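Local coordinates for protein epsin-3 (Saccharomyces cerevisiae, PDB 3ONK) that helps recruit clathrin to the Golgi network and endosomes and binds phosphatidylinositol-3,5-bisphosphate-rich membranes, this piece being its ENTH domain, at residues 71-74 / 75-79. Residues are numbered along the deposited sequence; the frame is centred on the assembly and turned at random.
Sequences LQLL and DYLIK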
ATOM      1  N   LEU A  71       0.300   2.523  -2.121  1.00 23.89           N
ATOM      2  CA  LEU A  71      -0.900   2.841  -1.340  1.00 25.60           C
ATOM      3  C   LEU A  71      -2.048   1.902  -1.675  1.00 19.51           C
ATOM      4  O   LEU A  71      -2.681   1.346  -0.774  1.00 19.98           O
ATOM      5  CB  LEU A  71      -1.345   4.298  -1.549  1.00 19.86           C
ATOM      6  CG  LEU A  71      -0.422   5.409  -1.009  1.00 21.39           C
ATOM      7  CD1 LEU A  71      -1.007   6.775  -1.377  1.00 22.46           C
ATOM      8  CD2 LEU A  71      -0.221   5.293   0.501  1.00 20.18           C
ATOM      9  N   GLN A  72      -2.320   1.748  -2.971  1.00 19.78           N
ATOM     10  CA  GLN A  72      -3.321   0.804  -3.448  1.00 21.41           C
ATOM     11  C   GLN A  72      -3.096  -0.586  -2.877  1.00 19.17           C
ATOM     12  O   GLN A  72      -4.035  -1.228  -2.436  1.00 21.40           O
ATOM     13  CB  GLN A  72      -3.303   0.707  -4.975  1.00 21.33           C
ATOM     14  CG  GLN A  72      -3.873   1.897  -5.706  1.00 21.64           C
ATOM     15  CD  GLN A  72      -3.784   1.734  -7.208  1.00 26.63           C
ATOM     16  OE1 GLN A  72      -2.686   1.678  -7.774  1.00 17.06           O
ATOM     17  NE2 GLN A  72      -4.945   1.656  -7.869  1.00 20.89           N
ATOM     18  N   LEU A  73      -1.855  -1.067  -2.922  1.00 17.78           N
ATOM     19  CA  LEU A  73      -1.531  -2.391  -2.377  1.00 19.56           C
ATOM     20  C   LEU A  73      -1.829  -2.476  -0.882  1.00 20.52           C
ATOM     21  O   LEU A  73      -2.387  -3.458  -0.397  1.00 19.52           O
ATOM     22  CB  LEU A  73      -0.053  -2.721  -2.605  1.00 18.08           C
ATOM     23  CG  LEU A  73       0.450  -4.068  -2.081  1.00 17.37           C
ATOM     24  CD1 LEU A  73      -0.407  -5.246  -2.562  1.00 13.57           C
ATOM     25  CD2 LEU A  73       1.914  -4.278  -2.487  1.00 15.75           C
ATOM     26  N   LEU A  74      -1.441  -1.433  -0.159  1.00 20.38           N
ATOM     27  CA  LEU A  74      -1.559  -1.412   1.286  1.00 17.90           C
ATOM     28  C   LEU A  74      -3.033  -1.348   1.677  1.00 22.70           C
ATOM     29  O   LEU A  74      -3.452  -1.927   2.680  1.00 23.23           O
ATOM     30  CB  LEU A  74      -0.769  -0.218   1.832  1.00 22.36           C
ATOM     31  CG  LEU A  74      -0.224  -0.135   3.259  1.00 25.29           C
ATOM     32  CD1 LEU A  74       0.553  -1.371   3.712  1.00 20.38           C
ATOM     33  CD2 LEU A  74       0.651   1.119   3.374  1.00 29.59           C
ATOM     34  N   ASP A  75      -3.834  -0.670   0.863  1.00 18.74           N
ATOM     35  CA  ASP A  75      -5.269  -0.668   1.093  1.00 21.66           C
ATOM     36  C   ASP A  75      -5.824  -2.086   0.967  1.00 20.42           C
ATOM     37  O   ASP A  75      -6.574  -2.570   1.815  1.00 21.65           O
ATOM     38  CB  ASP A  75      -5.972   0.248   0.089  1.00 23.35           C
ATOM     39  CG  ASP A  75      -7.455   0.384   0.376  1.00 25.72           C
ATOM     40  OD1 ASP A  75      -7.800   0.997   1.403  1.00 29.35           O
ATOM     41  OD2 ASP A  75      -8.274  -0.154  -0.403  1.00 24.64           O
ATOM     42  N   TYR A  76      -5.454  -2.750  -0.113  1.00 20.18           N
ATOM     43  CA  TYR A  76      -5.938  -4.097  -0.362  1.00 21.14           C
ATOM     44  C   TYR A  76      -5.537  -5.021   0.790  1.00 20.54           C
ATOM     45  O   TYR A  76      -6.326  -5.852   1.223  1.00 20.84           O
ATOM     46  CB  TYR A  76      -5.383  -4.613  -1.696  1.00 18.06           C
ATOM     47  CG  TYR A  76      -5.970  -5.934  -2.141  1.00 23.07           C
ATOM     48  CD1 TYR A  76      -7.099  -5.980  -2.961  1.00 19.27           C
ATOM     49  CD2 TYR A  76      -5.400  -7.139  -1.734  1.00 23.56           C
ATOM     50  CE1 TYR A  76      -7.628  -7.196  -3.372  1.00 23.48           C
ATOM     51  CE2 TYR A  76      -5.928  -8.355  -2.131  1.00 19.52           C
ATOM     52  CZ  TYR A  76      -7.040  -8.380  -2.944  1.00 25.08           C
ATOM     53  OH  TYR A  76      -7.561  -9.595  -3.332  1.00 29.02           O
ATOM     54  N   LEU A  77      -4.317  -4.852   1.297  1.00 17.97           N
ATOM     55  CA  LEU A  77      -3.777  -5.763   2.304  1.00 20.31           C
ATOM     56  C   LEU A  77      -4.462  -5.576   3.641  1.00 26.29           C
ATOM     57  O   LEU A  77      -4.666  -6.526   4.390  1.00 21.41           O
ATOM     58  CB  LEU A  77      -2.272  -5.584   2.463  1.00 19.92           C
ATOM     59  CG  LEU A  77      -1.403  -6.003   1.274  1.00 24.02           C
ATOM     60  CD1 LEU A  77       0.067  -5.742   1.584  1.00 20.80           C
ATOM     61  CD2 LEU A  77      -1.623  -7.471   0.902  1.00 21.79           C
ATOM     62  N   ILE A  78      -4.825  -4.336   3.935  1.00 25.24           N
ATOM     63  CA  ILE A  78      -5.575  -4.067   5.136  1.00 23.20           C
ATOM     64  C   ILE A  78      -6.958  -4.714   5.075  1.00 25.09           C
ATOM     65  O   ILE A  78      -7.484  -5.164   6.090  1.00 26.34           O
ATOM     66  CB  ILE A  78      -5.585  -2.562   5.432  1.00 29.73           C
ATOM     67  CG1 ILE A  78      -4.149  -2.136   5.794  1.00 24.07           C
ATOM     68  CG2 ILE A  78      -6.554  -2.237   6.555  1.00 26.83           C
ATOM     69  CD1 ILE A  78      -3.871  -0.691   5.627  1.00 30.65           C
ATOM     70  N   LYS A  79      -7.507  -4.837   3.872  1.00 25.31           N
ATOM     71  CA  LYS A  79      -8.817  -5.469   3.687  1.00 27.16           C
ATOM     72  C   LYS A  79      -8.751  -6.988   3.530  1.00 25.45           C
ATOM     73  O   LYS A  79      -9.713  -7.691   3.839  1.00 21.40           O
ATOM     74  CB  LYS A  79      -9.539  -4.861   2.479  1.00 23.85           C
ATOM     75  CG  LYS A  79      -9.967  -3.415   2.689  1.00 22.18           C
ATOM     76  CD  LYS A  79     -10.314  -2.734   1.369  1.00 21.56           C
ATOM     77  CE  LYS A  79     -10.492  -1.233   1.562  1.00 22.06           C
ATOM     78  NZ  LYS A  79     -10.758  -0.533   0.267  1.00 27.70           N
TER
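Tyr-76 meets the preceding turn through CB, 3.5 Å from Leu-73 O, and its ring extends off the helix. The ring of His-80 stacks on it, and its OH makes a weak hydrogen bond to Asp-33. The other flat group, the Asp-75 carboxylate, takes Lys-79 NZ at 2.6 Å on the syn lone pair of OD2. This is an i to i+4 salt bridge along helix 64-80. The backbone repeats that spacing: Asp-75 N bonds to Leu-71 O at 2.8 Å, and Ile-78 N to Leu-74 O at 3.0 Å. Leu-77 has CG anti to its carbonyl carbon (chi1 -68°). This brings Leu-77 CG to 3.2 Å from Leu-73 O and 4.0 Å from Leu-73 CD1, and the two leucines cross at a slant. The Ile-78 methyl CD1 lies against Leu-74 O (3.2 Å) and makes an apolar contact with Leu-74 CG (4.4 Å). Leu-77 also packs on Ile-35 and Phe-85, Leu-74 on Leu-123. Cutting Leu-77 back to an alanine is likely to leave Leu-73 CD1 without this neighbour and open a gap toward Ile-35 and Phe-85. The helix is thus amphipathic: its leucines and Ile-78 join the buried core of the ENTH superhelix, while the Asp-75 and Lys-79 charges pair on a partly exposed side.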